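Local coordinates for G-protein alpha subunit Galpha7 (Naegleria fowleri, PDB 6NE6), which probably binds and hydrolyses GTP as the alpha subunit of a heterotrimeric G protein, relaying signals from membrane receptors, at residues P70-T73 and E74-Q78; S100-A103 and Q104-E108; D217-R221 and M222-L226. One frame throughout, in Å; residues are numbered along the deposited sequence. Where two conformers were deposited one is given.

Contact 1 (P70-T73 and E74-Q78); sequences PIST and EENRQ. With EDO (1,2-ethanediol), chain E.
Thr73 and Arg77 meet through the backbone, where Arg77 N donates to Thr73 O over 2.9 Å and closes the first turn of helix 74-89. Residues 70-73 run up to that helix as an irregular segment, and Thr73 is its N-cap. With chi1 at 62°, Thr73 OG1 sits between its own backbone N and carbonyl carbon, a position from which it accepts from Asn76 N at 3.1 Å in a nearly straight bond (164°). A short hydroxyl suits this place because it takes the amide of Asn76, whose usual helical acceptor is missing at the helix start. Ile71, in one of its two conformers, adds an apolar touch: its CG2 lies 3.5 Å from Asn76 CB, the two side chains crossing at about a right angle, while the amide end of Asn76 turns to Arg79 and Glu112. On the first turn Glu74, bent at chi2, receives Arg77 side-on. Arg77 NE reaches Glu74 OE1 at 3.0 Å from above the carboxylate plane, and Arg77 NH2 meets Glu74 OE2 on its syn side in a salt bridge. An ethanediol hydroxyl also donates to Glu74 OE1, and Arg77 NH1 pairs with Glu81. The whole is a threonine N-cap followed by an i to i+3 salt bridge, at the solvent-facing start of helix 74-89.

Contact 2 (S100-A103 and Q104-E108); sequences SNLA and QDIAE
Ser100 and Gln104, one turn apart on helix 100-109, are joined first by the backbone: Gln104 N donates to Ser100 O at 3.0 Å. The Gln104 side chain then folds back over the same residue. Its CG stands anti to the carbonyl carbon (chi1 -65°), which directs the extended chain toward the start of the helix, and NE2 makes a weak bond of 3.2 Å to Ser100 O; a second, to Ser100 OG, is doubtful, resting on one of two serine conformers. Ser100 O thus takes a backbone donor and, weakly, a side-chain one, a use of glutamine's length that fits an exposed helix face. The next three residues repeat the backbone bond, with Asp105 N bonded to Asn101 O, Ile106 N to Leu102 O and Ala107 N to Ala103 O. The Asp105 carboxylate is engaged by Lys82 and Arg79, so an acid suits a flank that faces basic residues. On the buried side Leu102 CG comes within 3.9 Å of Ile106 CD1, two branched side chains forming an apolar ridge, while the small Ala103 side chain touches Trp98, as Ile106 does. Leu102 and Ile106 both pack on Ile83 of helix 74-89. Ile106 also touches Ile53 and Met57 of helix 39-66 and Leu138 of helix 138-141, so this short helix lies against three others.

Contact 3 (D217-R221 and M222-L226); sequences DSTNR and MKESL. With EDO (1,2-ethanediol), chain H; EDO (1,2-ethanediol), chain D.
Asn220 and Lys223 make the central bond: Lys223 N donates to Asn220 OD1 at 2.9 Å with an N-H...O angle of 160°, in the plane of the amide carbonyl and on a lone pair. The Asn220 CG is anti to its backbone N (chi1 176°), which swings OD1 over the first turn of helix 221-235, and the side-chain oxygen stands in for the carbonyl that a preceding turn would have supplied. Asparagine suits this N-cap because its other end can donate, and ND2 does so to Phe209 O, so the cap is held from behind. The aliphatic part of Lys223 lies alongside, its CG 4.0 Å from Asn220 CB. From here the backbone takes over, Glu224 N bonding to Asn220 O at 3.0 Å and Ser225 N to Arg221 O at 2.9 Å.

Further out, Thr219 CG2 approaches Glu224 CB at 4.0 Å, so the methyl of the threonine covers the aliphatic root of the acid. The hydroxyl of Thr219 points to the other side, where Thr219 OG1 donates to Asp217 OD1 at 2.6 Å. Thr219 N uses the anti lone pair of the same oxygen, an Asx turn that fixes the approach to the helix. Arg221 extends its guanidinium away from the helix: NE donates to Lys212 O and NH1 pairs with Asp19, while NH1 and NH2 both bond to one ethanediol oxygen at the guanidinium edge. Met222 packs on Ile284 and Phe267.

The chemistry is that of two side-chain oxygens taking backbone N-H groups in succession: the Asp217 carboxylate holds Thr219 N in the approach and the Asn220 amide holds Lys223 N in the first turn, with a long arginine tying that entry to Asp19, within the putative P-loop.

How the contacts relate
Contacts 1 and 3 are both surface helix starts with a side-chain N-cap, yet Thr73 caps with a hydroxyl and Asn220 with an amide oxygen. Contact 2 lies within a helix, is partly buried, and joins backbone bonds to an apolar face. Contacts 1 and 2 belong to consecutive helices, 74-89 and 100-109, which touch where Asn76 OD1 approaches Glu108 CG at 4.0 Å; their centres are 15 Å apart. Contact 3 is about 35 Å from either, centre to centre, on helix 221-235 after central strand 199-205. Charge also differs: contact 1 pairs Glu74 with Arg77 locally, whereas Asp105 and Arg221 find theirs in other parts of the chain.

Contact 1 (P70-T73 and E74-Q78)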
# COMPACT_ATOMS: atom_id res chain seq x y z
N PRO A 70 25.57 5.82 17.01
CA PRO A 70 26.22 7.05 16.54
C PRO A 70 26.56 6.97 15.06
O PRO A 70 26.93 5.91 14.53
CB PRO A 70 27.49 7.13 17.40
CG PRO A 70 27.22 6.28 18.58
CD PRO A 70 26.33 5.17 18.09
N ILE A 71 26.42 8.11 14.39
CA ILE A 71 26.78 8.17 12.98
C ILE A 71 28.30 8.18 12.86
O ILE A 71 29.02 8.72 13.71
CB ILE A 71 26.10 9.40 12.35
CG1 ILE A 71 24.62 9.07 12.12
CG2 ILE A 71 26.80 9.83 11.08
CD1 ILE A 71 23.75 10.27 11.78
N SER A 72 28.80 7.54 11.80
CA SER A 72 30.22 7.19 11.73
C SER A 72 31.15 8.41 11.67
O SER A 72 32.27 8.34 12.18
CB SER A 72 30.49 6.29 10.53
OG SER A 72 30.33 7.00 9.31
N THR A 73 30.73 9.49 11.03
CA THR A 73 31.61 10.63 10.77
C THR A 73 30.87 11.92 11.08
O THR A 73 29.64 11.99 11.03
CB THR A 73 32.10 10.69 9.32
OG1 THR A 73 30.99 10.86 8.45
CG2 THR A 73 32.85 9.42 8.93
N GLU A 74 31.65 12.96 11.39
CA GLU A 74 31.06 14.28 11.59
C GLU A 74 30.41 14.78 10.32
O GLU A 74 29.37 15.45 10.36
CB GLU A 74 32.12 15.28 12.07
CG GLU A 74 31.56 16.68 12.29
CD GLU A 74 30.58 16.76 13.47
OE1 GLU A 74 30.52 15.80 14.27
OE2 GLU A 74 29.88 17.79 13.59
N GLU A 75 31.00 14.47 9.16
CA GLU A 75 30.39 14.87 7.90
C GLU A 75 28.99 14.29 7.74
O GLU A 75 28.05 15.01 7.38
CB GLU A 75 31.28 14.44 6.73
CG GLU A 75 30.70 14.75 5.38
CD GLU A 75 31.48 14.12 4.24
OE1 GLU A 75 32.73 14.02 4.34
OE2 GLU A 75 30.85 13.71 3.25
N ASN A 76 28.82 12.99 7.99
CA ASN A 76 27.48 12.40 7.88
C ASN A 76 26.56 12.86 9.01
O ASN A 76 25.33 12.91 8.82
CB ASN A 76 27.56 10.88 7.85
CG ASN A 76 27.83 10.35 6.47
OD1 ASN A 76 27.93 11.11 5.51
ND2 ASN A 76 27.97 9.03 6.35
N ARG A 77 27.11 13.19 10.18
CA ARG A 77 26.27 13.71 11.24
C ARG A 77 25.70 15.07 10.85
O ARG A 77 24.51 15.34 11.09
CB ARG A 77 27.06 13.83 12.55
CG ARG A 77 26.14 13.94 13.77
CD ARG A 77 26.88 14.42 15.01
NE ARG A 77 27.52 15.71 14.78
CZ ARG A 77 26.88 16.88 14.80
NH1 ARG A 77 25.58 16.92 15.05
NH2 ARG A 77 27.55 18.00 14.58
N GLN A 78 26.52 15.93 10.25
CA GLN A 78 26.03 17.24 9.85
C GLN A 78 25.06 17.12 8.69
O GLN A 78 24.08 17.86 8.60
CB GLN A 78 27.21 18.14 9.49
CG GLN A 78 28.06 18.52 10.70
CD GLN A 78 29.38 19.17 10.33
OE1 GLN A 78 29.82 19.10 9.18
NE2 GLN A 78 30.03 19.78 11.31
C1 EDO E . 30.21 12.05 14.88
O1 EDO E . 30.91 13.28 15.08
C2 EDO E . 31.19 10.97 14.44
O2 EDO E . 32.18 10.78 15.45

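Contact 2 (S100-A103 and Q104-E108)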
# COMPACT_ATOMS: atom_id res chain seq x y z
N SER A 100 19.87 19.03 -6.49
CA SER A 100 20.90 18.01 -6.70
C SER A 100 21.75 17.82 -5.45
O SER A 100 22.16 16.70 -5.14
CB SER A 100 21.77 18.40 -7.89
OG SER A 100 22.72 17.39 -8.17
N ASN A 101 22.02 18.90 -4.71
CA ASN A 101 22.78 18.80 -3.46
C ASN A 101 22.08 17.87 -2.47
O ASN A 101 22.73 17.04 -1.82
CB ASN A 101 22.96 20.18 -2.83
CG ASN A 101 23.88 21.07 -3.63
OD1 ASN A 101 24.91 20.62 -4.14
ND2 ASN A 101 23.52 22.34 -3.75
N LEU A 102 20.77 18.04 -2.31
CA LEU A 102 20.03 17.22 -1.35
C LEU A 102 20.00 15.76 -1.79
O LEU A 102 20.16 14.86 -0.97
CB LEU A 102 18.61 17.76 -1.19
CG LEU A 102 17.74 17.00 -0.19
CD1 LEU A 102 18.38 17.06 1.17
CD2 LEU A 102 16.35 17.62 -0.14
N ALA A 103 19.77 15.53 -3.08
CA ALA A 103 19.79 14.16 -3.59
C ALA A 103 21.12 13.50 -3.30
O ALA A 103 21.16 12.34 -2.85
CB ALA A 103 19.52 14.16 -5.10
N GLN A 104 22.22 14.22 -3.52
CA GLN A 104 23.53 13.66 -3.24
C GLN A 104 23.71 13.40 -1.75
O GLN A 104 24.29 12.38 -1.36
CB GLN A 104 24.62 14.59 -3.78
CG GLN A 104 24.63 14.74 -5.31
CD GLN A 104 25.65 15.76 -5.80
OE1 GLN A 104 26.85 15.50 -5.79
NE2 GLN A 104 25.17 16.93 -6.23
N ASP A 105 23.19 14.30 -0.90
CA ASP A 105 23.30 14.10 0.54
C ASP A 105 22.52 12.87 1.00
O ASP A 105 23.00 12.10 1.82
CB ASP A 105 22.80 15.34 1.30
CG ASP A 105 23.78 16.51 1.25
OD1 ASP A 105 25.00 16.30 1.04
OD2 ASP A 105 23.31 17.66 1.43
N ILE A 106 21.31 12.68 0.47
CA ILE A 106 20.53 11.52 0.89
C ILE A 106 21.20 10.23 0.41
O ILE A 106 21.27 9.25 1.15
CB ILE A 106 19.08 11.64 0.38
CG1 ILE A 106 18.38 12.81 1.09
CG2 ILE A 106 18.33 10.32 0.60
CD1 ILE A 106 17.03 13.20 0.47
N ALA A 107 21.71 10.23 -0.83
CA ALA A 107 22.42 9.05 -1.33
C ALA A 107 23.66 8.74 -0.50
O ALA A 107 23.98 7.57 -0.25
CB ALA A 107 22.80 9.24 -2.79
N GLU A 108 24.38 9.78 -0.06
CA GLU A 108 25.53 9.52 0.79
C GLU A 108 25.09 8.96 2.14
O GLU A 108 25.71 8.01 2.66
CB GLU A 108 26.35 10.81 0.94
CG GLU A 108 27.74 10.62 1.52
CD GLU A 108 28.66 9.73 0.67
OE1 GLU A 108 28.60 9.78 -0.60
OE2 GLU A 108 29.45 8.98 1.26

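Contact 3 (D217-R221 and M222-L226)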
# COMPACT_ATOMS: atom_id res chain seq x y z
N ASP A 217 2.74 4.51 19.66
CA ASP A 217 1.72 3.58 20.10
C ASP A 217 2.30 2.17 19.95
O ASP A 217 3.14 1.93 19.09
CB ASP A 217 0.43 3.77 19.28
CG ASP A 217 -0.80 3.18 19.97
OD1 ASP A 217 -0.94 1.94 19.97
OD2 ASP A 217 -1.63 3.95 20.50
N SER A 218 1.88 1.27 20.83
CA SER A 218 2.37 -0.11 20.79
C SER A 218 1.43 -1.06 20.06
O SER A 218 1.77 -2.24 19.92
CB SER A 218 2.63 -0.62 22.21
OG SER A 218 3.76 0.01 22.79
N THR A 219 0.29 -0.58 19.59
CA THR A 219 -0.68 -1.47 18.93
C THR A 219 -0.08 -2.08 17.67
O THR A 219 0.51 -1.38 16.85
CB THR A 219 -1.96 -0.70 18.59
OG1 THR A 219 -2.50 -0.11 19.78
CG2 THR A 219 -3.00 -1.63 17.98
N ASN A 220 -0.22 -3.40 17.54
CA ASN A 220 0.27 -4.10 16.36
C ASN A 220 -0.68 -3.89 15.19
O ASN A 220 -1.90 -3.97 15.35
CB ASN A 220 0.40 -5.59 16.67
CG ASN A 220 0.80 -6.40 15.47
OD1 ASN A 220 -0.05 -6.92 14.75
ND2 ASN A 220 2.10 -6.51 15.23
N ARG A 221 -0.12 -3.66 13.99
CA ARG A 221 -0.95 -3.34 12.83
C ARG A 221 -1.88 -4.49 12.46
O ARG A 221 -3.04 -4.26 12.10
CB ARG A 221 -0.08 -2.98 11.62
CG ARG A 221 0.55 -1.60 11.70
CD ARG A 221 1.05 -1.15 10.33
NE ARG A 221 1.74 0.15 10.43
CZ ARG A 221 2.11 0.88 9.38
NH1 ARG A 221 1.86 0.44 8.15
NH2 ARG A 221 2.73 2.04 9.57
N MET A 222 -1.37 -5.72 12.46
CA MET A 222 -2.21 -6.84 12.05
C MET A 222 -3.29 -7.12 13.08
O MET A 222 -4.43 -7.45 12.72
CB MET A 222 -1.36 -8.09 11.79
CG MET A 222 -2.19 -9.24 11.24
SD MET A 222 -1.19 -10.61 10.62
CE MET A 222 -0.69 -9.95 9.03
N LYS A 223 -2.97 -7.00 14.38
CA LYS A 223 -4.00 -7.16 15.39
C LYS A 223 -5.09 -6.12 15.23
O LYS A 223 -6.28 -6.43 15.39
CB LYS A 223 -3.40 -7.10 16.79
CG LYS A 223 -2.54 -8.31 17.08
CD LYS A 223 -2.00 -8.31 18.49
CE LYS A 223 -1.17 -9.56 18.71
NZ LYS A 223 -0.56 -9.57 20.07
N GLU A 224 -4.71 -4.89 14.88
CA GLU A 224 -5.72 -3.85 14.69
C GLU A 224 -6.55 -4.13 13.44
O GLU A 224 -7.78 -3.97 13.46
CB GLU A 224 -5.04 -2.48 14.63
CG GLU A 224 -5.96 -1.30 14.33
CD GLU A 224 -6.92 -0.99 15.47
OE1 GLU A 224 -6.70 -1.49 16.60
OE2 GLU A 224 -7.89 -0.25 15.23
N SER A 225 -5.90 -4.57 12.36
CA SER A 225 -6.63 -4.86 11.13
C SER A 225 -7.59 -6.02 11.33
O SER A 225 -8.71 -5.99 10.81
CB SER A 225 -5.65 -5.18 10.00
OG SER A 225 -4.85 -4.05 9.68
N LEU A 226 -7.18 -7.06 12.06
CA LEU A 226 -8.10 -8.15 12.37
C LEU A 226 -9.31 -7.65 13.15
O LEU A 226 -10.45 -8.04 12.86
CB LEU A 226 -7.38 -9.23 13.19
CG LEU A 226 -6.49 -10.18 12.40
CD1 LEU A 226 -5.50 -10.82 13.37
CD2 LEU A 226 -7.36 -11.23 11.69
C1 EDO H . 6.15 4.27 22.14
O1 EDO H . 6.80 3.97 23.39
C2 EDO H . 5.24 3.10 21.77
O2 EDO H . 4.32 2.86 22.85
C1 EDO D . 3.74 3.67 6.16
O1 EDO D . 2.56 3.16 6.80
C2 EDO D . 4.59 4.40 7.19
O2 EDO D . 4.99 3.46 8.19